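PDB 4BQH: Udp-n-acetylglucosamine pyrophosphorylase, which probably catalyses the formation of UDP-N-acetylglucosamine and diphosphate from UTP and N-acetylglucosamine 1-phosphate, and is caught here with an allosteric inhibitor bound. Local coordinates for residues R14-Q20 / V49-N55; N19-I23 / G221-M225; D56-L62 / F377-A382. All blocks are in the same frame, centred on the assembly; numbering follows the deposited sequence.

Interaction 1 (R14-Q20 / V49-N55). With 9VU ((3S)-3-[2-(1,3-benzodioxol-5-yl)-2-oxidanylidene-ethyl]-4-bromanyl-5-methyl-3-oxidanyl-1H-indol-2-one), chain C.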
loop_
_atom_site.group_PDB
_atom_site.type_symbol
_atom_site.label_atom_id
_atom_site.label_comp_id
_atom_site.label_asym_id
_atom_site.label_seq_id
_atom_site.Cartn_x
_atom_site.Cartn_y
_atom_site.Cartn_z
ATOM N N ARG A 14 -9.771 28.720 9.910
ATOM C CA ARG A 14 -8.909 27.599 10.330
ATOM C C ARG A 14 -7.645 28.030 11.056
ATOM O O ARG A 14 -7.202 27.322 11.941
ATOM C CB ARG A 14 -8.570 26.684 9.165
ATOM C CG ARG A 14 -9.779 25.922 8.640
ATOM C CD ARG A 14 -9.443 25.160 7.383
ATOM N NE ARG A 14 -8.386 24.176 7.648
ATOM C CZ ARG A 14 -7.649 23.596 6.712
ATOM N NH1 ARG A 14 -7.839 23.888 5.429
ATOM N NH2 ARG A 14 -6.704 22.724 7.065
ATOM N N LEU A 15 -7.085 29.192 10.704
ATOM C CA LEU A 15 -5.847 29.666 11.341
ATOM C C LEU A 15 -6.039 30.627 12.519
ATOM O O LEU A 15 -5.067 30.971 13.203
ATOM C CB LEU A 15 -4.879 30.254 10.294
ATOM C CG LEU A 15 -4.001 29.262 9.491
ATOM C CD1 LEU A 15 -2.973 28.574 10.389
ATOM C CD2 LEU A 15 -4.817 28.211 8.752
ATOM N N THR A 16 -7.273 31.062 12.754
ATOM C CA THR A 16 -7.553 31.945 13.881
ATOM C C THR A 16 -7.418 31.198 15.207
ATOM O O THR A 16 -8.025 30.143 15.379
ATOM C CB THR A 16 -8.951 32.574 13.756
ATOM O OG1 THR A 16 -8.985 33.379 12.576
ATOM C CG2 THR A 16 -9.257 33.450 14.980
ATOM N N GLY A 17 -6.594 31.723 16.109
ATOM C CA GLY A 17 -6.404 31.117 17.439
ATOM C C GLY A 17 -5.524 29.874 17.415
ATOM O O GLY A 17 -5.474 29.123 18.390
ATOM N N ALA A 18 -4.814 29.667 16.301
ATOM C CA ALA A 18 -3.962 28.467 16.102
ATOM C C ALA A 18 -2.482 28.610 16.494
ATOM O O ALA A 18 -1.679 27.693 16.278
ATOM C CB ALA A 18 -4.087 27.970 14.665
ATOM N N ASN A 19 -2.118 29.739 17.096
ATOM C CA ASN A 19 -0.732 30.008 17.491
ATOM C C ASN A 19 0.235 30.005 16.298
ATOM O O ASN A 19 1.421 29.697 16.439
ATOM C CB ASN A 19 -0.263 29.047 18.596
ATOM C CG ASN A 19 -0.767 29.446 19.964
ATOM O OD1 ASN A 19 -1.145 28.594 20.766
ATOM N ND2 ASN A 19 -0.778 30.747 20.238
ATOM N N GLN A 20 -0.278 30.354 15.124
ATOM C CA GLN A 20 0.535 30.396 13.915
ATOM C C GLN A 20 0.245 31.714 13.201
ATOM O O GLN A 20 -0.041 31.757 11.999
ATOM C CB GLN A 20 0.239 29.169 13.027
ATOM C CG GLN A 20 0.672 27.840 13.672
ATOM C CD GLN A 20 2.180 27.677 13.800
ATOM O OE1 GLN A 20 2.949 28.349 13.120
ATOM N NE2 GLN A 20 2.615 26.769 14.675
ATOM N N VAL A 49 -6.647 19.489 8.012
ATOM C CA VAL A 49 -5.592 19.597 9.033
ATOM C C VAL A 49 -6.001 20.577 10.124
ATOM O O VAL A 49 -6.411 21.719 9.845
ATOM C CB VAL A 49 -4.237 20.039 8.417
ATOM C CG1 VAL A 49 -3.253 20.507 9.500
ATOM C CG2 VAL A 49 -3.645 18.926 7.544
ATOM N N ASP A 50 -5.876 20.126 11.369
ATOM C CA ASP A 50 -6.218 20.931 12.532
ATOM C C ASP A 50 -4.915 21.530 13.069
ATOM O O ASP A 50 -4.100 20.839 13.670
ATOM C CB ASP A 50 -6.912 20.022 13.563
ATOM C CG ASP A 50 -7.341 20.748 14.838
ATOM O OD1 ASP A 50 -6.796 21.792 15.213
ATOM O OD2 ASP A 50 -8.241 20.210 15.503
ATOM N N PHE A 51 -4.706 22.817 12.794
ATOM C CA PHE A 51 -3.420 23.450 13.098
ATOM C C PHE A 51 -3.134 23.509 14.590
ATOM O O PHE A 51 -2.001 23.260 15.008
ATOM C CB PHE A 51 -3.311 24.828 12.403
ATOM C CG PHE A 51 -3.139 24.725 10.916
ATOM C CD1 PHE A 51 -1.876 24.489 10.364
ATOM C CD2 PHE A 51 -4.233 24.818 10.056
ATOM C CE1 PHE A 51 -1.720 24.356 8.992
ATOM C CE2 PHE A 51 -4.080 24.692 8.682
ATOM C CZ PHE A 51 -2.827 24.472 8.144
ATOM N N ARG A 52 -4.151 23.779 15.420
ATOM C CA ARG A 52 -3.933 23.736 16.873
ATOM C C ARG A 52 -3.501 22.353 17.348
ATOM O O ARG A 52 -2.573 22.218 18.145
ATOM C CB ARG A 52 -5.204 24.103 17.637
ATOM C CG ARG A 52 -5.492 25.583 17.669
ATOM C CD ARG A 52 -6.737 25.870 18.506
ATOM N NE ARG A 52 -6.525 25.575 19.925
ATOM C CZ ARG A 52 -5.931 26.384 20.801
ATOM N NH1 ARG A 52 -5.456 27.568 20.426
ATOM N NH2 ARG A 52 -5.808 26.008 22.073
ATOM N N HIS A 53 -4.192 21.328 16.853
ATOM C CA HIS A 53 -3.845 19.955 17.172
ATOM C C HIS A 53 -2.405 19.679 16.799
ATOM O O HIS A 53 -1.672 19.044 17.546
ATOM C CB HIS A 53 -4.794 18.986 16.457
ATOM C CG HIS A 53 -4.358 17.557 16.552
ATOM N ND1 HIS A 53 -4.247 16.911 17.738
ATOM C CD2 HIS A 53 -3.956 16.660 15.571
ATOM C CE1 HIS A 53 -3.808 15.654 17.517
ATOM N NE2 HIS A 53 -3.652 15.494 16.191
ATOM N N PHE A 54 -1.966 20.161 15.641
ATOM C CA PHE A 54 -0.575 19.900 15.248
ATOM C C PHE A 54 0.511 20.577 16.089
ATOM O O PHE A 54 1.640 20.072 16.156
ATOM C CB PHE A 54 -0.377 20.098 13.749
ATOM C CG PHE A 54 -0.602 18.826 12.965
ATOM C CD1 PHE A 54 0.409 17.850 12.906
ATOM C CD2 PHE A 54 -1.835 18.567 12.358
ATOM C CE1 PHE A 54 0.210 16.659 12.212
ATOM C CE2 PHE A 54 -2.043 17.367 11.654
ATOM C CZ PHE A 54 -1.024 16.409 11.602
ATOM N N ASN A 55 0.183 21.700 16.738
ATOM C CA ASN A 55 1.100 22.224 17.763
ATOM C C ASN A 55 1.327 21.210 18.886
ATOM O O ASN A 55 2.457 21.017 19.342
ATOM C CB ASN A 55 0.583 23.541 18.349
ATOM C CG ASN A 55 0.416 24.625 17.298
ATOM O OD1 ASN A 55 1.184 24.720 16.323
ATOM N ND2 ASN A 55 -0.595 25.469 17.505
HETATM O OAN 9VU C . -5.298 17.403 11.866
HETATM C CAH 9VU C . -6.101 16.492 11.587
HETATM N NAG 9VU C . -7.306 16.699 11.049
HETATM C CAC 9VU C . -7.934 15.500 10.908
HETATM C CAB 9VU C . -9.159 15.249 10.434
HETATM C CAA 9VU C . -9.701 13.955 10.372
HETATM C CAF 9VU C . -8.913 12.900 10.847
HETATM C CAJ 9VU C . -9.423 11.558 10.810
HETATM C CAE 9VU C . -7.626 13.216 11.339
HETATM BR BRA 9VU C . -6.564 11.748 11.910
HETATM C CAD 9VU C . -7.144 14.490 11.368
HETATM C CAI 9VU C . -5.924 15.101 11.827
HETATM O OAL 9VU C . -5.812 14.958 13.245
HETATM C CAM 9VU C . -4.609 14.491 11.271
HETATM C CAO 9VU C . -4.411 14.721 9.758
HETATM O OAP 9VU C . -5.190 15.494 9.180
HETATM C CAQ 9VU C . -3.311 14.074 9.119
HETATM C CAV 9VU C . -2.609 13.019 9.706
HETATM C CAU 9VU C . -1.568 12.432 9.089
HETATM O OAY 9VU C . -0.795 11.393 9.519
HETATM C CAX 9VU C . 0.384 11.466 8.671
HETATM O OAW 9VU C . -0.115 12.050 7.461
HETATM C CAT 9VU C . -1.175 12.813 7.873
HETATM C CAS 9VU C . -1.811 13.810 7.237
HETATM C CAR 9VU C . -2.894 14.452 7.837
HETATM O O HOH W 1 -7.109 24.609 12.213
HETATM O O HOH W 2 -8.785 23.095 10.409
HETATM O O HOH W 3 -1.789 25.406 20.252
#
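This is a mixed contact in the N-terminal helical region, side chains hydrogen-bonded to carbonyls around the F51 ring: the end of helix 7-15 and the turn after it lie against the first turn of helix 51-64. R14 NH2 donates to V49 O (3.0 Å), R52 NH1 to G17 O (2.6 Å) and N55 ND2 to A18 O (2.8 Å), while Q20 NE2 reaches N55 OD1 (3.0 Å) and Q20 OE1 accepts from I223 N. R14 NH2 also donates to L46 O and NH1 to I42 O, joining the end of helix 32-44 to the chain entering helix 51-64. F51 CB packs on A18 CB (3.9 Å), and L15 CD1 lies over the face of the F51 ring, 4.1 Å from its centroid, a CH-pi contact. D50 caps the helix, OD1 accepting from H53 N (3.1 Å), and D50 N donates to 9VU OAN (2.8 Å). Because V49 O faces R14 and D50 N the inhibitor, one peptide links helix 7-15 to the allosteric pocket.

Interaction 2 (N19-I23 / G221-M225); sequences NQDHI and GRIIM
Three hydrogen bonds join the start of helix 21-29, among the N-terminal helices, to the loop before strand 225-227 in this UDPGP-family (GT-A clan) protein; two come from one glutamine amide that pairs with the loop backbone as a parallel neighbouring strand would. Q20, at the N-cap position (phi/psi -133/50), has chi1 and chi2 both m and chi3 -19°, so that OE1 accepts from I223 N at 2.9 Å (177°) and NE2 donates to G221 O at 2.9 Å. That amide brackets R222, the residue whose CA is nearest Q20 CA, at 6.3 Å. NE2 also donates to N55 OD1 of helix 51-64. The third bond runs from H22 NE2 to I223 O, 2.7 Å; H22 takes the p rotamer (chi2 -64°) to reach it.

The loop turns at G221 with positive phi (72/9), then R222, I223 and I224 run extended, near -70/135, into strand 225-227. Helix 21-29 has its first turn closed by I23 N to Q20 O, 3.0 Å. Around these bonds, R222 CD lies over one face of the H22 ring. I231 of strand 230-234 touches both I23 and I223. M225, with all three chi angles m, curls back so that its SD sits 4.3 Å from I23 CG1; I23 and I223 are both chi1 m, chi2 t, and I23 CD1 meets I223 CD1 at 3.7 Å.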
loop_
_atom_site.group_PDB
_atom_site.type_symbol
_atom_site.label_atom_id
_atom_site.label_comp_id
_atom_site.label_asym_id
_atom_site.label_seq_id
_atom_site.Cartn_x
_atom_site.Cartn_y
_atom_site.Cartn_z
ATOM N N ASN A 19 -2.118 29.739 17.096
ATOM C CA ASN A 19 -0.732 30.008 17.491
ATOM C C ASN A 19 0.235 30.005 16.298
ATOM O O ASN A 19 1.421 29.697 16.439
ATOM C CB ASN A 19 -0.263 29.047 18.596
ATOM C CG ASN A 19 -0.767 29.446 19.964
ATOM O OD1 ASN A 19 -1.145 28.594 20.766
ATOM N ND2 ASN A 19 -0.778 30.747 20.238
ATOM N N GLN A 20 -0.278 30.354 15.124
ATOM C CA GLN A 20 0.535 30.396 13.915
ATOM C C GLN A 20 0.245 31.714 13.201
ATOM O O GLN A 20 -0.041 31.757 11.999
ATOM C CB GLN A 20 0.239 29.169 13.027
ATOM C CG GLN A 20 0.672 27.840 13.672
ATOM C CD GLN A 20 2.180 27.677 13.800
ATOM O OE1 GLN A 20 2.949 28.349 13.120
ATOM N NE2 GLN A 20 2.615 26.769 14.675
ATOM N N ASP A 21 0.318 32.801 13.962
ATOM C CA ASP A 21 -0.208 34.082 13.479
ATOM C C ASP A 21 0.496 34.657 12.251
ATOM O O ASP A 21 -0.094 35.460 11.519
ATOM C CB ASP A 21 -0.237 35.103 14.616
ATOM C CG ASP A 21 -1.346 34.841 15.607
ATOM O OD1 ASP A 21 -2.238 33.993 15.352
ATOM O OD2 ASP A 21 -1.332 35.511 16.667
ATOM N N HIS A 22 1.747 34.257 12.013
ATOM C CA HIS A 22 2.466 34.702 10.809
ATOM C C HIS A 22 1.798 34.220 9.530
ATOM O O HIS A 22 1.822 34.907 8.510
ATOM C CB HIS A 22 3.941 34.315 10.881
ATOM C CG HIS A 22 4.181 32.820 10.959
ATOM N ND1 HIS A 22 3.769 32.070 12.008
ATOM C CD2 HIS A 22 4.793 31.939 10.056
ATOM C CE1 HIS A 22 4.105 30.775 11.788
ATOM N NE2 HIS A 22 4.738 30.701 10.599
ATOM N N ILE A 23 1.153 33.050 9.580
ATOM C CA ILE A 23 0.398 32.546 8.432
ATOM C C ILE A 23 -0.907 33.329 8.269
ATOM O O ILE A 23 -1.316 33.655 7.159
ATOM C CB ILE A 23 0.095 31.042 8.587
ATOM C CG1 ILE A 23 1.416 30.269 8.778
ATOM C CG2 ILE A 23 -0.692 30.507 7.399
ATOM C CD1 ILE A 23 1.246 28.773 8.782
ATOM N N GLY A 221 8.458 26.588 17.448
ATOM C CA GLY A 221 7.211 25.914 17.049
ATOM C C GLY A 221 6.436 26.578 15.910
ATOM O O GLY A 221 5.299 26.168 15.604
ATOM N N ARG A 222 7.038 27.577 15.265
ATOM C CA ARG A 222 6.428 28.215 14.101
ATOM C C ARG A 222 6.501 27.334 12.867
ATOM O O ARG A 222 7.537 26.760 12.571
ATOM C CB ARG A 222 7.111 29.544 13.763
ATOM C CG ARG A 222 6.791 30.666 14.738
ATOM C CD ARG A 222 7.535 31.925 14.315
ATOM N NE ARG A 222 7.724 32.834 15.446
ATOM C CZ ARG A 222 8.775 33.640 15.601
ATOM N NH1 ARG A 222 9.756 33.658 14.704
ATOM N NH2 ARG A 222 8.853 34.428 16.665
ATOM N N ILE A 223 5.409 27.290 12.123
ATOM C CA ILE A 223 5.424 26.665 10.806
ATOM C C ILE A 223 6.405 27.435 9.924
ATOM O O ILE A 223 6.388 28.687 9.887
ATOM C CB ILE A 223 4.014 26.621 10.177
ATOM C CG1 ILE A 223 3.150 25.603 10.935
ATOM C CG2 ILE A 223 4.071 26.208 8.710
ATOM C CD1 ILE A 223 1.676 25.587 10.555
ATOM N N ILE A 224 7.260 26.694 9.224
ATOM C CA ILE A 224 8.228 27.308 8.332
ATOM C C ILE A 224 7.542 27.672 7.017
ATOM O O ILE A 224 6.694 26.932 6.530
ATOM C CB ILE A 224 9.409 26.360 8.078
ATOM C CG1 ILE A 224 10.184 26.106 9.383
ATOM C CG2 ILE A 224 10.335 26.918 6.979
ATOM C CD1 ILE A 224 11.071 24.872 9.354
ATOM N N MET A 225 7.893 28.839 6.466
ATOM C CA MET A 225 7.431 29.254 5.149
ATOM C C MET A 225 8.449 28.865 4.083
ATOM O O MET A 225 9.642 29.183 4.215
ATOM C CB MET A 225 7.212 30.785 5.113
ATOM C CG MET A 225 6.260 31.333 6.174
ATOM S SD MET A 225 4.604 30.651 5.973
ATOM C CE MET A 225 4.059 31.513 4.485
#

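Interaction 3 (D56-L62 / F377-A382); sequences DVLRESL and FTQYHA. With 9VU ((3S)-3-[2-(1,3-benzodioxol-5-yl)-2-oxidanylidene-ethyl]-4-bromanyl-5-methyl-3-oxidanyl-1H-indol-2-one), chain C.
Helix 51-64 lies beside the segment leading into strand 381-387, joining the N-terminal helical region to the antiparallel hairpin 381-387/394-400 at the edge of the inhibitor pocket. Residues 56-62 are regular helix. Across from them T378 (-128/3) is followed by an inverse gamma turn centred on Q379 (-90/64), closed by a weak Y380 N to T378 O bond of 3.1 Å; the chain then extends through Y380 (-84/172) into the strand. V57 CA faces T378 CA at 4.4 Å, and S61 CA faces Y380 CA at 5.3 Å, one helical turn further on.

Hydrogen bonds centre on E60 (chi1 t, chi2 130°, between wells) and S61. T378 OG1 (chi1 p) donates to E60 OE1 at 2.7 Å, and Q379 NE2 makes a weak bond to E60 OE2 at 3.4 Å; Q379 OE1 is held by R408. S61 (chi1 m) turns OG back to V57 O, 2.7 Å, and OG accepts a weak bond from Y380 N, 3.1 Å. A water accepts from A382 N and donates to S61 O and Y380 O, each at 2.9 Å.

Apolar packing adds to these bonds. V57 CG1 (chi1 t) lies over the Y380 ring (chi1 m, chi2 53°), 3.7 Å from the centroid, a CH-pi contact. A382 CB approaches S61 CB at 4.0 Å.

Y380 OH comes within 3.3 Å of 9VU CAV, and the Y380 ring meets that of F54, planes at about 75°. Polar bonds hold 378-382 to the helix while V57 packs on the ring that reaches the inhibitor, consistent with the helix positioning this pocket residue.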
loop_
_atom_site.group_PDB
_atom_site.type_symbol
_atom_site.label_atom_id
_atom_site.label_comp_id
_atom_site.label_asym_id
_atom_site.label_seq_id
_atom_site.Cartn_x
_atom_site.Cartn_y
_atom_site.Cartn_z
ATOM N N ASP A 56 0.258 20.539 19.319
ATOM C CA ASP A 56 0.386 19.491 20.346
ATOM C C ASP A 56 1.165 18.302 19.814
ATOM O O ASP A 56 1.936 17.690 20.542
ATOM C CB ASP A 56 -0.997 18.986 20.771
ATOM C CG ASP A 56 -1.768 20.001 21.578
ATOM O OD1 ASP A 56 -1.138 20.898 22.175
ATOM O OD2 ASP A 56 -3.016 19.906 21.621
ATOM N N VAL A 57 0.937 17.978 18.542
ATOM C CA VAL A 57 1.648 16.873 17.907
ATOM C C VAL A 57 3.144 17.187 17.921
ATOM O O VAL A 57 3.971 16.347 18.309
ATOM C CB VAL A 57 1.150 16.653 16.461
ATOM C CG1 VAL A 57 2.029 15.625 15.749
ATOM C CG2 VAL A 57 -0.307 16.189 16.467
ATOM N N LEU A 58 3.501 18.407 17.524
ATOM C CA LEU A 58 4.923 18.765 17.470
ATOM C C LEU A 58 5.538 18.655 18.855
ATOM O O LEU A 58 6.607 18.064 19.033
ATOM C CB LEU A 58 5.123 20.191 16.959
ATOM C CG LEU A 58 6.584 20.689 16.957
ATOM C CD1 LEU A 58 7.396 19.910 15.924
ATOM C CD2 LEU A 58 6.597 22.185 16.647
ATOM N N ARG A 59 4.841 19.200 19.845
ATOM C CA ARG A 59 5.383 19.241 21.191
ATOM C C ARG A 59 5.663 17.836 21.731
ATOM O O ARG A 59 6.764 17.566 22.245
ATOM C CB ARG A 59 4.416 19.971 22.105
ATOM C CG ARG A 59 4.984 20.269 23.473
ATOM C CD ARG A 59 3.903 20.891 24.315
ATOM N NE ARG A 59 4.360 21.184 25.667
ATOM C CZ ARG A 59 3.623 21.866 26.533
ATOM N NH1 ARG A 59 2.422 22.289 26.164
ATOM N NH2 ARG A 59 4.087 22.116 27.751
ATOM N N GLU A 60 4.678 16.951 21.602
ATOM C CA GLU A 60 4.785 15.592 22.108
ATOM C C GLU A 60 5.790 14.776 21.312
ATOM O O GLU A 60 6.627 14.059 21.890
ATOM C CB GLU A 60 3.428 14.884 22.113
ATOM C CG GLU A 60 3.565 13.383 22.365
ATOM C CD GLU A 60 2.650 12.831 23.447
ATOM O OE1 GLU A 60 1.590 13.429 23.715
ATOM O OE2 GLU A 60 2.982 11.772 24.023
ATOM N N SER A 61 5.722 14.903 19.986
ATOM C CA SER A 61 6.633 14.147 19.118
ATOM C C SER A 61 8.093 14.513 19.386
ATOM O O SER A 61 8.961 13.651 19.333
ATOM C CB SER A 61 6.282 14.315 17.644
ATOM O OG SER A 61 4.929 13.947 17.419
ATOM N N LEU A 62 8.364 15.782 19.673
ATOM C CA LEU A 62 9.713 16.191 20.053
ATOM C C LEU A 62 10.148 15.545 21.367
ATOM O O LEU A 62 11.279 15.065 21.455
ATOM C CB LEU A 62 9.860 17.718 20.137
ATOM C CG LEU A 62 9.946 18.455 18.787
ATOM C CD1 LEU A 62 9.832 19.964 18.983
ATOM C CD2 LEU A 62 11.190 18.093 17.983
ATOM N N PHE A 377 -4.565 11.895 18.599
ATOM C CA PHE A 377 -3.324 11.141 18.757
ATOM C C PHE A 377 -2.161 12.088 18.485
ATOM O O PHE A 377 -2.196 12.843 17.502
ATOM C CB PHE A 377 -3.335 9.999 17.725
ATOM C CG PHE A 377 -2.065 9.209 17.654
ATOM C CD1 PHE A 377 -1.850 8.137 18.510
ATOM C CD2 PHE A 377 -1.129 9.483 16.666
ATOM C CE1 PHE A 377 -0.678 7.374 18.421
ATOM C CE2 PHE A 377 0.051 8.737 16.573
ATOM C CZ PHE A 377 0.272 7.687 17.446
ATOM N N THR A 378 -1.128 12.032 19.327
ATOM C CA THR A 378 -0.053 13.015 19.221
ATOM C C THR A 378 1.333 12.421 19.126
ATOM O O THR A 378 2.297 13.180 19.056
ATOM C CB THR A 378 -0.053 13.991 20.423
ATOM O OG1 THR A 378 -0.080 13.220 21.618
ATOM C CG2 THR A 378 -1.269 14.905 20.381
ATOM N N GLN A 379 1.430 11.090 19.088
ATOM C CA GLN A 379 2.734 10.389 19.055
ATOM C C GLN A 379 3.255 10.151 17.642
ATOM O O GLN A 379 3.430 9.007 17.191
ATOM C CB GLN A 379 2.648 9.095 19.879
ATOM C CG GLN A 379 2.295 9.408 21.328
ATOM C CD GLN A 379 2.443 8.223 22.265
ATOM O OE1 GLN A 379 2.623 7.077 21.833
ATOM N NE2 GLN A 379 2.367 8.493 23.568
ATOM N N TYR A 380 3.535 11.247 16.945
ATOM C CA TYR A 380 4.092 11.135 15.593
ATOM C C TYR A 380 5.599 10.947 15.673
ATOM O O TYR A 380 6.204 11.053 16.757
ATOM C CB TYR A 380 3.763 12.396 14.769
ATOM C CG TYR A 380 2.343 12.516 14.244
ATOM C CD1 TYR A 380 1.235 12.405 15.098
ATOM C CD2 TYR A 380 2.106 12.804 12.899
ATOM C CE1 TYR A 380 -0.065 12.570 14.626
ATOM C CE2 TYR A 380 0.813 12.949 12.417
ATOM C CZ TYR A 380 -0.267 12.840 13.282
ATOM O OH TYR A 380 -1.548 13.003 12.823
ATOM N N HIS A 381 6.201 10.673 14.517
ATOM C CA HIS A 381 7.637 10.489 14.399
ATOM C C HIS A 381 8.255 11.773 13.896
ATOM O O HIS A 381 7.981 12.207 12.769
ATOM C CB HIS A 381 7.914 9.358 13.419
ATOM C CG HIS A 381 7.393 8.022 13.872
ATOM N ND1 HIS A 381 6.091 7.660 13.742
ATOM C CD2 HIS A 381 8.047 6.940 14.444
ATOM C CE1 HIS A 381 5.916 6.418 14.225
ATOM N NE2 HIS A 381 7.113 5.967 14.655
ATOM N N ALA A 382 9.073 12.408 14.735
ATOM C CA ALA A 382 9.679 13.700 14.396
ATOM C C ALA A 382 11.096 13.473 13.890
ATOM O O ALA A 382 11.838 12.620 14.423
ATOM C CB ALA A 382 9.714 14.598 15.629
HETATM O OAN 9VU C . -5.298 17.403 11.866
HETATM C CAH 9VU C . -6.101 16.492 11.587
HETATM N NAG 9VU C . -7.306 16.699 11.049
HETATM C CAC 9VU C . -7.934 15.500 10.908
HETATM C CAB 9VU C . -9.159 15.249 10.434
HETATM C CAA 9VU C . -9.701 13.955 10.372
HETATM C CAF 9VU C . -8.913 12.900 10.847
HETATM C CAJ 9VU C . -9.423 11.558 10.810
HETATM C CAE 9VU C . -7.626 13.216 11.339
HETATM BR BRA 9VU C . -6.564 11.748 11.910
HETATM C CAD 9VU C . -7.144 14.490 11.368
HETATM C CAI 9VU C . -5.924 15.101 11.827
HETATM O OAL 9VU C . -5.812 14.958 13.245
HETATM C CAM 9VU C . -4.609 14.491 11.271
HETATM C CAO 9VU C . -4.411 14.721 9.758
HETATM O OAP 9VU C . -5.190 15.494 9.180
HETATM C CAQ 9VU C . -3.311 14.074 9.119
HETATM C CAV 9VU C . -2.609 13.019 9.706
HETATM C CAU 9VU C . -1.568 12.432 9.089
HETATM O OAY 9VU C . -0.795 11.393 9.519
HETATM C CAX 9VU C . 0.384 11.466 8.671
HETATM O OAW 9VU C . -0.115 12.050 7.461
HETATM C CAT 9VU C . -1.175 12.813 7.873
HETATM C CAS 9VU C . -1.811 13.810 7.237
HETATM C CAR 9VU C . -2.894 14.452 7.837
HETATM O O HOH W 4 0.348 10.433 23.767
HETATM O O HOH W 5 8.947 11.483 17.459
#

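In the fold
Interactions 1 and 3 use successive parts of helix 51-64, and both touch the inhibitor: the N-terminal end offers a backbone donor, while the later turns back a tyrosine wall. They meet where F54 CZ lies 3.7 Å from Y380 OH. Interaction 2 shares N19 and Q20 with interaction 1, and F51 CD1 against I223 CD1 (3.7 Å) fuses their apolar parts. Each contact pairs buried residues (F51; I23 and I223; V57 and Y380) with an exposed edge (R52; R222; D56). Arginine and amide side chains grip carbonyls in interaction 1, a glutamine and a histidine bind an extended backbone in interaction 2, and a glutamate and a serine join the helix to the loop entering strand 381-387 in interaction 3.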